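Local structure of proton-dependent oligopeptide transporter family protein (Xanthomonas campestris, 6EI3) at residues L25-I30 against L161-L166; I371-V376 against E410-A415; A377-G382 against F478-A483. The protein probably imports short peptides across the bacterial membrane together with protons, as a POT-family member of the major facilitator superfamily crystallised in an auto-inhibited state. All blocks are in the same frame, centred on the assembly; numbering follows the deposited sequence.

Contact 1: L25-I30 against L161-L166. With 78M ((2S)-2,3-dihydroxypropyl(7Z)-pentadec-7-enoate), chain I; 78M ((2S)-2,3-dihydroxypropyl(7Z)-pentadec-7-enoate), chain L.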
loop_
_atom_site.group_PDB
_atom_site.type_symbol
_atom_site.label_atom_id
_atom_site.label_comp_id
_atom_site.label_asym_id
_atom_site.label_seq_id
_atom_site.Cartn_x
_atom_site.Cartn_y
_atom_site.Cartn_z
ATOM N N LEU A 25 11.459 2.301 11.712
ATOM C CA LEU A 25 11.634 0.860 11.904
ATOM C C LEU A 25 12.979 0.301 11.385
ATOM O O LEU A 25 13.669 -0.390 12.133
ATOM C CB LEU A 25 10.435 0.057 11.327
ATOM C CG LEU A 25 10.440 -1.484 11.591
ATOM C CD1 LEU A 25 10.541 -1.793 13.109
ATOM C CD2 LEU A 25 9.155 -2.138 11.047
ATOM N N VAL A 26 13.338 0.578 10.122
ATOM C CA VAL A 26 14.586 0.088 9.530
ATOM C C VAL A 26 15.834 0.699 10.223
ATOM O O VAL A 26 16.765 -0.040 10.548
ATOM C CB VAL A 26 14.577 0.262 7.992
ATOM C CG1 VAL A 26 15.946 -0.026 7.388
ATOM C CG2 VAL A 26 13.561 -0.688 7.376
ATOM N N GLN A 27 15.840 2.032 10.472
ATOM C CA GLN A 27 16.969 2.673 11.141
ATOM C C GLN A 27 17.132 2.114 12.556
ATOM O O GLN A 27 18.257 1.894 12.997
ATOM C CB GLN A 27 16.818 4.202 11.157
ATOM C CG GLN A 27 18.077 4.910 11.712
ATOM C CD GLN A 27 18.464 6.170 10.979
ATOM O OE1 GLN A 27 17.655 6.807 10.298
ATOM N NE2 GLN A 27 19.722 6.568 11.117
ATOM N N PHE A 28 16.018 1.843 13.260
ATOM C CA PHE A 28 16.124 1.215 14.572
ATOM C C PHE A 28 16.677 -0.220 14.388
ATOM O O PHE A 28 17.590 -0.620 15.108
ATOM C CB PHE A 28 14.740 1.138 15.292
ATOM C CG PHE A 28 14.731 0.082 16.382
ATOM C CD1 PHE A 28 15.477 0.252 17.545
ATOM C CD2 PHE A 28 14.023 -1.106 16.217
ATOM C CE1 PHE A 28 15.520 -0.751 18.523
ATOM C CE2 PHE A 28 14.061 -2.103 17.196
ATOM C CZ PHE A 28 14.791 -1.913 18.348
ATOM N N LEU A 29 16.087 -1.009 13.455
ATOM C CA LEU A 29 16.488 -2.420 13.301
ATOM C C LEU A 29 17.956 -2.657 12.956
ATOM O O LEU A 29 18.567 -3.562 13.510
ATOM C CB LEU A 29 15.596 -3.154 12.277
ATOM C CG LEU A 29 14.158 -3.507 12.742
ATOM C CD1 LEU A 29 13.324 -3.969 11.567
ATOM C CD2 LEU A 29 14.161 -4.568 13.862
ATOM N N ILE A 30 18.514 -1.866 12.041
ATOM C CA ILE A 30 19.864 -2.083 11.504
ATOM C C ILE A 30 20.977 -2.007 12.574
ATOM O O ILE A 30 21.977 -2.681 12.404
ATOM C CB ILE A 30 20.127 -1.182 10.267
ATOM C CG1 ILE A 30 21.208 -1.789 9.340
ATOM C CG2 ILE A 30 20.404 0.290 10.611
ATOM C CD1 ILE A 30 20.782 -3.076 8.628
ATOM N N LEU A 161 14.472 11.873 15.429
ATOM C CA LEU A 161 15.259 12.678 16.374
ATOM C C LEU A 161 15.099 12.104 17.780
ATOM O O LEU A 161 16.072 12.059 18.524
ATOM C CB LEU A 161 14.832 14.166 16.366
ATOM C CG LEU A 161 15.320 15.039 15.205
ATOM C CD1 LEU A 161 14.931 16.482 15.433
ATOM C CD2 LEU A 161 16.838 14.971 15.040
ATOM N N ALA A 162 13.870 11.653 18.144
ATOM C CA ALA A 162 13.632 10.971 19.425
ATOM C C ALA A 162 14.475 9.670 19.453
ATOM O O ALA A 162 15.084 9.368 20.470
ATOM C CB ALA A 162 12.155 10.629 19.580
ATOM N N LEU A 163 14.521 8.918 18.332
ATOM C CA LEU A 163 15.316 7.686 18.238
ATOM C C LEU A 163 16.801 7.970 18.430
ATOM O O LEU A 163 17.453 7.326 19.249
ATOM C CB LEU A 163 15.094 6.960 16.876
ATOM C CG LEU A 163 15.890 5.624 16.683
ATOM C CD1 LEU A 163 15.470 4.535 17.693
ATOM C CD2 LEU A 163 15.797 5.118 15.252
ATOM N N LYS A 164 17.321 8.941 17.673
ATOM C CA LYS A 164 18.729 9.303 17.697
ATOM C C LYS A 164 19.216 9.845 19.040
ATOM O O LYS A 164 20.299 9.473 19.484
ATOM C CB LYS A 164 19.034 10.313 16.577
ATOM C CG LYS A 164 20.521 10.363 16.181
ATOM C CD LYS A 164 20.840 11.591 15.363
ATOM C CE LYS A 164 22.332 11.816 15.275
ATOM N NZ LYS A 164 22.929 11.136 14.096
ATOM N N HIS A 165 18.441 10.734 19.678
ATOM C CA HIS A 165 18.921 11.394 20.908
ATOM C C HIS A 165 18.350 10.847 22.199
ATOM O O HIS A 165 19.007 10.963 23.227
ATOM C CB HIS A 165 18.696 12.910 20.824
ATOM C CG HIS A 165 19.183 13.498 19.535
ATOM N ND1 HIS A 165 20.534 13.519 19.214
ATOM C CD2 HIS A 165 18.484 14.052 18.516
ATOM C CE1 HIS A 165 20.613 14.067 18.012
ATOM N NE2 HIS A 165 19.405 14.410 17.551
ATOM N N LEU A 166 17.135 10.286 22.171
ATOM C CA LEU A 166 16.487 9.777 23.379
ATOM C C LEU A 166 16.501 8.250 23.475
ATOM O O LEU A 166 16.503 7.714 24.579
ATOM C CB LEU A 166 15.037 10.316 23.518
ATOM C CG LEU A 166 14.752 11.804 23.235
ATOM C CD1 LEU A 166 13.265 12.113 23.389
ATOM C CD2 LEU A 166 15.558 12.725 24.141
HETATM O O21 78M I . 19.773 17.145 17.114
HETATM C C20 78M I . 20.882 17.411 17.969
HETATM C C18 78M I . 20.847 18.830 18.488
HETATM O O19 78M I . 22.119 19.164 19.047
HETATM C C17 78M I . 19.765 19.066 19.524
HETATM O O2 78M I . 18.490 18.598 19.013
HETATM C C1 78M I . 17.744 19.429 18.276
HETATM O O1 78M I . 18.129 20.493 17.863
HETATM C C2 78M I . 16.379 18.857 18.028
HETATM C C3 78M I . 15.266 19.896 18.079
HETATM C C4 78M I . 13.910 19.337 17.693
HETATM C C5 78M I . 12.830 19.610 18.719
HETATM C C6 78M I . 11.527 18.876 18.448
HETATM C C7 78M I . 10.473 19.756 17.853
HETATM C C8 78M I . 9.274 20.014 18.353
HETATM C C9 78M I . 8.699 19.507 19.642
HETATM C C10 78M I . 7.192 19.722 19.759
HETATM C C11 78M I . 6.654 19.502 21.166
HETATM C C12 78M I . 5.145 19.617 21.288
HETATM C C13 78M I . 4.413 18.285 21.397
HETATM C C15 78M I . 1.995 18.844 20.759
HETATM C C14 78M I . 3.267 18.090 20.405
HETATM O O21 78M L . 23.819 14.435 22.954
HETATM C C20 78M L . 23.524 15.826 22.944
HETATM C C18 78M L . 23.036 16.263 21.581
HETATM O O19 78M L . 23.127 17.685 21.446
HETATM C C17 78M L . 21.638 15.778 21.272
HETATM O O2 78M L . 20.675 16.722 21.801
HETATM C C1 78M L . 19.904 16.336 22.822
HETATM O O1 78M L . 20.129 15.376 23.513
HETATM C C2 78M L . 18.727 17.256 22.992
HETATM C C3 78M L . 17.369 16.593 22.768
HETATM C C4 78M L . 17.014 16.402 21.304
HETATM C C5 78M L . 15.534 16.579 20.983
HETATM C C6 78M L . 14.737 15.279 20.881
HETATM C C7 78M L . 13.426 15.438 20.147
HETATM C C8 78M L . 12.225 15.706 20.654
HETATM C C9 78M L . 11.864 15.945 22.097
HETATM C C10 78M L . 10.362 16.114 22.365
HETATM C C11 78M L . 9.662 14.846 22.845
HETATM C C12 78M L . 8.262 15.032 23.438
HETATM C C13 78M L . 7.155 15.468 22.477
HETATM C C15 78M L . 5.565 14.838 20.596
HETATM C C14 78M L . 6.750 14.425 21.436
#

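Contact 2: I371-V376 against E410-A415. With 78M ((2S)-2,3-dihydroxypropyl(7Z)-pentadec-7-enoate), chain J; 78M ((2S)-2,3-dihydroxypropyl(7Z)-pentadec-7-enoate), chain F.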
loop_
_atom_site.group_PDB
_atom_site.type_symbol
_atom_site.label_atom_id
_atom_site.label_comp_id
_atom_site.label_asym_id
_atom_site.label_seq_id
_atom_site.Cartn_x
_atom_site.Cartn_y
_atom_site.Cartn_z
ATOM N N ILE A 371 4.474 5.460 -13.464
ATOM C CA ILE A 371 5.299 4.260 -13.253
ATOM C C ILE A 371 6.701 4.536 -13.802
ATOM O O ILE A 371 7.688 4.219 -13.144
ATOM C CB ILE A 371 4.661 3.005 -13.884
ATOM C CG1 ILE A 371 3.225 2.776 -13.352
ATOM C CG2 ILE A 371 5.550 1.752 -13.692
ATOM C CD1 ILE A 371 2.409 1.754 -14.190
ATOM N N ALA A 372 6.771 5.168 -14.986
ATOM C CA ALA A 372 8.013 5.532 -15.658
ATOM C C ALA A 372 8.879 6.481 -14.787
ATOM O O ALA A 372 10.071 6.215 -14.615
ATOM C CB ALA A 372 7.705 6.161 -17.006
ATOM N N PHE A 373 8.267 7.531 -14.185
ATOM C CA PHE A 373 8.977 8.467 -13.309
ATOM C C PHE A 373 9.518 7.814 -12.043
ATOM O O PHE A 373 10.597 8.204 -11.591
ATOM C CB PHE A 373 8.144 9.707 -12.979
ATOM C CG PHE A 373 8.352 10.814 -13.988
ATOM C CD1 PHE A 373 9.473 11.637 -13.923
ATOM C CD2 PHE A 373 7.435 11.028 -15.009
ATOM C CE1 PHE A 373 9.673 12.653 -14.866
ATOM C CE2 PHE A 373 7.625 12.056 -15.937
ATOM C CZ PHE A 373 8.748 12.854 -15.867
ATOM N N SER A 374 8.826 6.779 -11.513
ATOM C CA SER A 374 9.319 6.041 -10.350
ATOM C C SER A 374 10.599 5.268 -10.790
ATOM O O SER A 374 11.554 5.189 -10.025
ATOM C CB SER A 374 8.241 5.128 -9.762
ATOM O OG SER A 374 8.123 3.877 -10.432
ATOM N N GLY A 375 10.633 4.822 -12.044
ATOM C CA GLY A 375 11.808 4.182 -12.640
ATOM C C GLY A 375 12.972 5.159 -12.736
ATOM O O GLY A 375 14.096 4.826 -12.356
ATOM N N VAL A 376 12.692 6.397 -13.171
ATOM C CA VAL A 376 13.684 7.483 -13.288
ATOM C C VAL A 376 14.265 7.821 -11.899
ATOM O O VAL A 376 15.471 8.020 -11.783
ATOM C CB VAL A 376 13.105 8.727 -14.037
ATOM C CG1 VAL A 376 14.143 9.852 -14.169
ATOM C CG2 VAL A 376 12.587 8.335 -15.420
ATOM N N GLU A 410 4.283 9.195 -7.872
ATOM C CA GLU A 410 3.194 8.878 -6.941
ATOM C C GLU A 410 1.927 9.685 -7.242
ATOM O O GLU A 410 0.860 9.096 -7.365
ATOM C CB GLU A 410 3.633 9.117 -5.490
ATOM C CG GLU A 410 2.508 8.900 -4.488
ATOM C CD GLU A 410 2.730 9.403 -3.078
ATOM O OE1 GLU A 410 3.751 10.079 -2.820
ATOM O OE2 GLU A 410 1.878 9.097 -2.217
ATOM N N VAL A 411 2.054 11.022 -7.364
ATOM C CA VAL A 411 0.945 11.932 -7.675
ATOM C C VAL A 411 0.301 11.558 -9.037
ATOM O O VAL A 411 -0.924 11.603 -9.167
ATOM C CB VAL A 411 1.415 13.423 -7.607
ATOM C CG1 VAL A 411 0.425 14.359 -8.279
ATOM C CG2 VAL A 411 1.666 13.858 -6.158
ATOM N N LEU A 412 1.124 11.111 -10.000
ATOM C CA LEU A 412 0.662 10.703 -11.328
ATOM C C LEU A 412 -0.026 9.326 -11.336
ATOM O O LEU A 412 -1.003 9.163 -12.063
ATOM C CB LEU A 412 1.816 10.696 -12.338
ATOM C CG LEU A 412 2.376 12.036 -12.819
ATOM C CD1 LEU A 412 3.688 11.814 -13.591
ATOM C CD2 LEU A 412 1.385 12.766 -13.728
ATOM N N VAL A 413 0.482 8.328 -10.587
ATOM C CA VAL A 413 -0.148 7.005 -10.690
ATOM C C VAL A 413 -1.024 6.660 -9.455
ATOM O O VAL A 413 -2.144 6.167 -9.630
ATOM C CB VAL A 413 0.858 5.868 -11.072
ATOM C CG1 VAL A 413 1.972 5.696 -10.048
ATOM C CG2 VAL A 413 0.146 4.537 -11.352
ATOM N N SER A 414 -0.510 6.888 -8.237
ATOM C CA SER A 414 -1.204 6.538 -6.997
ATOM C C SER A 414 -2.450 7.352 -6.764
ATOM O O SER A 414 -3.494 6.755 -6.499
ATOM C CB SER A 414 -0.264 6.602 -5.795
ATOM O OG SER A 414 -0.907 6.054 -4.662
ATOM N N ALA A 415 -2.375 8.690 -6.925
ATOM C CA ALA A 415 -3.542 9.562 -6.775
ATOM C C ALA A 415 -4.596 9.343 -7.898
ATOM O O ALA A 415 -5.783 9.506 -7.653
ATOM C CB ALA A 415 -3.102 11.019 -6.739
HETATM O O21 78M J . -6.298 6.902 -27.008
HETATM C C20 78M J . -5.968 6.081 -25.898
HETATM C C18 78M J . -4.473 6.038 -25.679
HETATM O O19 78M J . -3.824 5.581 -26.871
HETATM C C17 78M J . -4.089 5.168 -24.505
HETATM O O2 78M J . -2.646 5.225 -24.397
HETATM C C1 78M J . -2.116 5.369 -23.176
HETATM O O1 78M J . -2.764 5.549 -22.178
HETATM C C2 78M J . -0.617 5.268 -23.217
HETATM C C3 78M J . 0.078 6.266 -22.304
HETATM C C4 78M J . 1.513 6.559 -22.692
HETATM C C5 78M J . 2.055 7.796 -22.000
HETATM C C6 78M J . 3.550 8.031 -22.202
HETATM C C7 78M J . 3.975 9.362 -21.649
HETATM C C8 78M J . 5.186 9.741 -21.248
HETATM C C9 78M J . 6.458 8.933 -21.238
HETATM C C10 78M J . 6.846 8.437 -19.841
HETATM C C11 78M J . 7.556 9.460 -18.945
HETATM C C12 78M J . 9.054 9.651 -19.193
HETATM C C13 78M J . 9.919 8.426 -18.921
HETATM C C15 78M J . 12.072 7.215 -19.426
HETATM C C14 78M J . 11.353 8.543 -19.397
HETATM O O21 78M F . 29.974 13.406 -7.281
HETATM C C20 78M F . 29.098 12.468 -7.892
HETATM C C18 78M F . 28.326 13.116 -9.017
HETATM O O19 78M F . 27.496 14.166 -8.517
HETATM C C17 78M F . 27.535 12.126 -9.847
HETATM O O2 78M F . 26.319 11.747 -9.154
HETATM C C1 78M F . 25.168 12.295 -9.567
HETATM O O1 78M F . 25.103 13.283 -10.254
HETATM C C2 78M F . 23.983 11.511 -9.080
HETATM C C3 78M F . 22.638 12.132 -9.453
HETATM C C4 78M F . 21.761 11.223 -10.296
HETATM C C5 78M F . 21.785 11.496 -11.791
HETATM C C6 78M F . 21.025 10.451 -12.611
HETATM C C7 78M F . 19.860 11.008 -13.365
HETATM C C8 78M F . 18.618 11.126 -12.924
HETATM C C9 78M F . 17.447 11.683 -13.676
HETATM C C10 78M F . 17.558 13.183 -13.975
HETATM C C11 78M F . 16.698 13.656 -15.139
HETATM C C12 78M F . 15.259 13.996 -14.782
HETATM C C13 78M F . 14.352 14.163 -15.988
HETATM C C15 78M F . 12.062 14.743 -16.869
HETATM C C14 78M F . 12.942 14.610 -15.647
#

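Contact 3: A377-G382 against F478-A483. With 78M ((2S)-2,3-dihydroxypropyl(7Z)-pentadec-7-enoate), chain F.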
loop_
_atom_site.group_PDB
_atom_site.type_symbol
_atom_site.label_atom_id
_atom_site.label_comp_id
_atom_site.label_asym_id
_atom_site.label_seq_id
_atom_site.Cartn_x
_atom_site.Cartn_y
_atom_site.Cartn_z
ATOM N N ALA A 377 13.418 7.815 -10.846
ATOM C CA ALA A 377 13.819 8.063 -9.455
ATOM C C ALA A 377 14.857 7.029 -9.036
ATOM O O ALA A 377 15.860 7.376 -8.415
ATOM C CB ALA A 377 12.609 7.979 -8.533
ATOM N N TRP A 378 14.632 5.761 -9.423
ATOM C CA TRP A 378 15.530 4.664 -9.084
ATOM C C TRP A 378 16.814 4.677 -9.932
ATOM O O TRP A 378 17.828 4.182 -9.449
ATOM C CB TRP A 378 14.776 3.331 -9.096
ATOM C CG TRP A 378 14.003 3.164 -7.812
ATOM C CD1 TRP A 378 12.901 3.869 -7.420
ATOM C CD2 TRP A 378 14.393 2.367 -6.683
ATOM N NE1 TRP A 378 12.563 3.540 -6.126
ATOM C CE2 TRP A 378 13.442 2.590 -5.663
ATOM C CE3 TRP A 378 15.454 1.479 -6.436
ATOM C CZ2 TRP A 378 13.486 1.918 -4.439
ATOM C CZ3 TRP A 378 15.496 0.806 -5.222
ATOM C CH2 TRP A 378 14.543 1.060 -4.222
ATOM N N ILE A 379 16.816 5.342 -11.126
ATOM C CA ILE A 379 18.060 5.543 -11.892
ATOM C C ILE A 379 18.933 6.525 -11.059
ATOM O O ILE A 379 20.127 6.281 -10.879
ATOM C CB ILE A 379 17.852 6.040 -13.362
ATOM C CG1 ILE A 379 17.195 4.960 -14.276
ATOM C CG2 ILE A 379 19.181 6.588 -13.984
ATOM C CD1 ILE A 379 18.070 3.658 -14.570
ATOM N N ALA A 380 18.310 7.599 -10.524
ATOM C CA ALA A 380 18.956 8.593 -9.673
ATOM C C ALA A 380 19.489 7.964 -8.371
ATOM O O ALA A 380 20.641 8.224 -8.038
ATOM C CB ALA A 380 17.997 9.725 -9.360
ATOM N N VAL A 381 18.690 7.104 -7.669
ATOM C CA VAL A 381 19.141 6.408 -6.432
ATOM C C VAL A 381 20.371 5.525 -6.706
ATOM O O VAL A 381 21.295 5.483 -5.886
ATOM C CB VAL A 381 18.038 5.588 -5.687
ATOM C CG1 VAL A 381 18.554 5.045 -4.348
ATOM C CG2 VAL A 381 16.821 6.442 -5.427
ATOM N N GLY A 382 20.334 4.803 -7.824
ATOM C CA GLY A 382 21.408 3.911 -8.236
ATOM C C GLY A 382 22.680 4.665 -8.581
ATOM O O GLY A 382 23.774 4.249 -8.182
ATOM N N PHE A 478 18.050 -2.707 -10.854
ATOM C CA PHE A 478 17.056 -3.752 -11.106
ATOM C C PHE A 478 15.630 -3.177 -10.937
ATOM O O PHE A 478 14.785 -3.393 -11.804
ATOM C CB PHE A 478 17.258 -4.958 -10.169
ATOM C CG PHE A 478 16.090 -5.920 -10.222
ATOM C CD1 PHE A 478 15.954 -6.818 -11.276
ATOM C CD2 PHE A 478 15.107 -5.902 -9.235
ATOM C CE1 PHE A 478 14.851 -7.682 -11.342
ATOM C CE2 PHE A 478 14.015 -6.776 -9.292
ATOM C CZ PHE A 478 13.880 -7.642 -10.356
ATOM N N PHE A 479 15.359 -2.474 -9.813
ATOM C CA PHE A 479 14.029 -1.908 -9.600
ATOM C C PHE A 479 13.661 -0.849 -10.636
ATOM O O PHE A 479 12.508 -0.844 -11.067
ATOM C CB PHE A 479 13.832 -1.410 -8.166
ATOM C CG PHE A 479 13.591 -2.597 -7.257
ATOM C CD1 PHE A 479 12.376 -3.274 -7.277
ATOM C CD2 PHE A 479 14.570 -3.018 -6.360
ATOM C CE1 PHE A 479 12.155 -4.370 -6.438
ATOM C CE2 PHE A 479 14.342 -4.103 -5.507
ATOM C CZ PHE A 479 13.142 -4.779 -5.560
ATOM N N ALA A 480 14.634 -0.011 -11.086
ATOM C CA ALA A 480 14.437 0.976 -12.159
ATOM C C ALA A 480 14.000 0.273 -13.448
ATOM O O ALA A 480 13.030 0.705 -14.078
ATOM C CB ALA A 480 15.730 1.729 -12.424
ATOM N N ALA A 481 14.701 -0.821 -13.821
ATOM C CA ALA A 481 14.402 -1.620 -15.024
ATOM C C ALA A 481 13.006 -2.257 -14.922
ATOM O O ALA A 481 12.271 -2.256 -15.905
ATOM C CB ALA A 481 15.459 -2.702 -15.218
ATOM N N PHE A 482 12.664 -2.793 -13.730
ATOM C CA PHE A 482 11.384 -3.426 -13.409
ATOM C C PHE A 482 10.239 -2.408 -13.573
ATOM O O PHE A 482 9.218 -2.749 -14.165
ATOM C CB PHE A 482 11.429 -4.022 -11.981
ATOM C CG PHE A 482 10.207 -4.750 -11.454
ATOM C CD1 PHE A 482 9.465 -5.596 -12.276
ATOM C CD2 PHE A 482 9.822 -4.621 -10.120
ATOM C CE1 PHE A 482 8.359 -6.296 -11.777
ATOM C CE2 PHE A 482 8.724 -5.333 -9.615
ATOM C CZ PHE A 482 8.001 -6.166 -10.446
ATOM N N ALA A 483 10.444 -1.151 -13.132
ATOM C CA ALA A 483 9.446 -0.089 -13.287
ATOM C C ALA A 483 9.296 0.305 -14.758
ATOM O O ALA A 483 8.174 0.516 -15.214
ATOM C CB ALA A 483 9.821 1.129 -12.469
HETATM O O21 78M F . 29.974 13.406 -7.281
HETATM C C20 78M F . 29.098 12.468 -7.892
HETATM C C18 78M F . 28.326 13.116 -9.017
HETATM O O19 78M F . 27.496 14.166 -8.517
HETATM C C17 78M F . 27.535 12.126 -9.847
HETATM O O2 78M F . 26.319 11.747 -9.154
HETATM C C1 78M F . 25.168 12.295 -9.567
HETATM O O1 78M F . 25.103 13.283 -10.254
HETATM C C2 78M F . 23.983 11.511 -9.080
HETATM C C3 78M F . 22.638 12.132 -9.453
HETATM C C4 78M F . 21.761 11.223 -10.296
HETATM C C5 78M F . 21.785 11.496 -11.791
HETATM C C6 78M F . 21.025 10.451 -12.611
HETATM C C7 78M F . 19.860 11.008 -13.365
HETATM C C8 78M F . 18.618 11.126 -12.924
HETATM C C9 78M F . 17.447 11.683 -13.676
HETATM C C10 78M F . 17.558 13.183 -13.975
HETATM C C11 78M F . 16.698 13.656 -15.139
HETATM C C12 78M F . 15.259 13.996 -14.782
HETATM C C13 78M F . 14.352 14.163 -15.988
HETATM C C15 78M F . 12.062 14.743 -16.869
HETATM C C14 78M F . 12.942 14.610 -15.647
#

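Contact 1: L25-I30 against L161-L166
Leu163 meets the backbone of Phe28 with a single methyl group, a compact example of a helix joined to its neighbour by one leucine. Leu163 holds CG anti to the backbone N (chi1 -179°), which carries its CD2 branch toward Phe28. There Leu163 CD2 lies 3.8 Å from Phe28 N and 4.1 Å from Phe28 CB. Leu163 CD2 also grazes the aliphatic part of Gln27, 4.2 Å from its CG, while the amide beyond turns off to a hydrogen bond between OE1 and Ser329 OG. The Phe28 ring heads away from 161-166, standing edge-to-face with Phe172, yet the other methyl, Leu163 CD1, stays obliquely beside it, 4.3 Å from Phe28 CD1. The tight part is thus a patch of three residues without a hydrogen bond. It lies between the short membrane helix 25-30, which follows helix 4-22 after a brief break, and the end of helix 137-165 in the all-helical major facilitator architecture. Pro168 and Ala171 of helix 168-188 touch Phe28 and Leu163 respectively. Beyond Leu163 the character changes. Lys164 is exposed, with a weak hydrogen bond from NZ to Phe326 O, and His165 faces two bound monoacylglycerols. His165 NE2 comes within 2.8 Å of O21 of one lipid, while the ester oxygen O2 of the other sits over a ring face. Leu161 CD1 adds an apolar touch, 3.8 Å from C4 of the first lipid's acyl chain.

Contact 2: I371-V376 against E410-A415
Phe373 shares its ring between Leu412 and the tails of two bound monoacylglycerols, so that one ring touches both protein and lipid. The setting is a pair of long membrane helices, 363-389 and 400-424, in the major facilitator fold of the POT transporters. CD1 of Leu412 approaches the Phe373 ring obliquely and comes to 4.1 Å from CD2 of Phe373. On the lipid side, C15 at the end of one acyl chain sits at the ring edge, 3.8 Å from Phe373 CE1, and C11 of the other chain lies 4.0 Å from Phe373 CE2. Phe408 also meets the ring edge-to-face.

The second meeting point is deeper and wholly apolar. Val413 holds CG2 anti to its backbone N, and this methyl, Val413 CG2, reaches Ile371 CG1 at 4.1 Å. No hydrogen bond passes between the segments, and the buried area is modest, with Phe302 of helix 281-306 touching both Ser374 and Val413. Helix 410-415 is itself slightly irregular: Ala415 N bonds to Glu410 O five residues back, a π-type turn. Glu410 points away from 371-376; its OE1 is bonded to Asn335 ND2, and Phe513 and Gln514, from what is by sequence the remnant of a cleavable C-terminal tag, touch it.

On the other helix the hydroxyl of Ser374 folds back onto its own backbone. Ser374 OG donates to Ile371 O at 2.8 Å, tilted 19° from the carbonyl plane, and the same oxygen also accepts from Gly375 N.

Contact 3: A377-G382 against F478-A483
Ala480 is the bump of this contact, a lone methyl set into the notch between Trp378 and Ile379. Ala480 CB lies 3.8 Å from Trp378 CB on one flank, while Ile379 CD1 closes in to 3.7 Å from Ala480 CB. The isoleucine reaches it by a bend: its bond from CA sets off alongside the other segment, and a chi2 of -67° brings CD1 nearer to the alanine. With so small a knob the backbones come very near, the CA atoms of Trp378 and Ala480 being only 4.9 Å apart.

Next to this notch lies a broader, flatter fit. The Trp378 indole offers a face, and CB of Phe479 rests over the rim of its six-membered ring, 4.2 Å from the centroid and 28° off the normal, a CH-pi contact. Trp378 and Phe479 run side by side and point the same way, yet their rings settle into an oblique pairing, planes at 59° and centroids 5.6 Å apart.

Segments 377-382 and 478-483, parts of helices 363-389 and 471-495 in the membrane bundle of this major facilitator transporter, run nearly antiparallel, their local axes 8.3 Å apart at closest approach. No hydrogen bond crosses between the segments; the contacts are apolar and CH-pi. Trp378 NE1 makes a weak hydrogen bond to Leu305 O, and Trp313 brings another ring against the indole. Leu305 of helix 281-306 also touches Phe479 and Ala483, so helix 281-306 borders both segments here. On a different side of helix 377-382 the protein meets lipid: Ala380 CB lies 3.9 Å from C8, in the double bond of a monoacylglycerol chain.

In the fold
From the N terminus, the chain first closes contact 1, which brings helix 25-30 to the end of helix 137-165 across 130 largely helical residues. That loop is complete before the others begin. Helix 363-389 then opens contact 2 with residues 371-376 and contact 3 with 377-382, in direct succession. Contact 2 closes on helix 400-424 and contact 3 later on helix 471-495, so the two loops cross. They also touch: Gly375 and Ser374 pack on Ala480 and Ala483, making helix 363-389 the shared element between two partner helices, and both reach one bound monoacylglycerol. Contact 1 stays apart, its centre about 29 Å from that of contact 2.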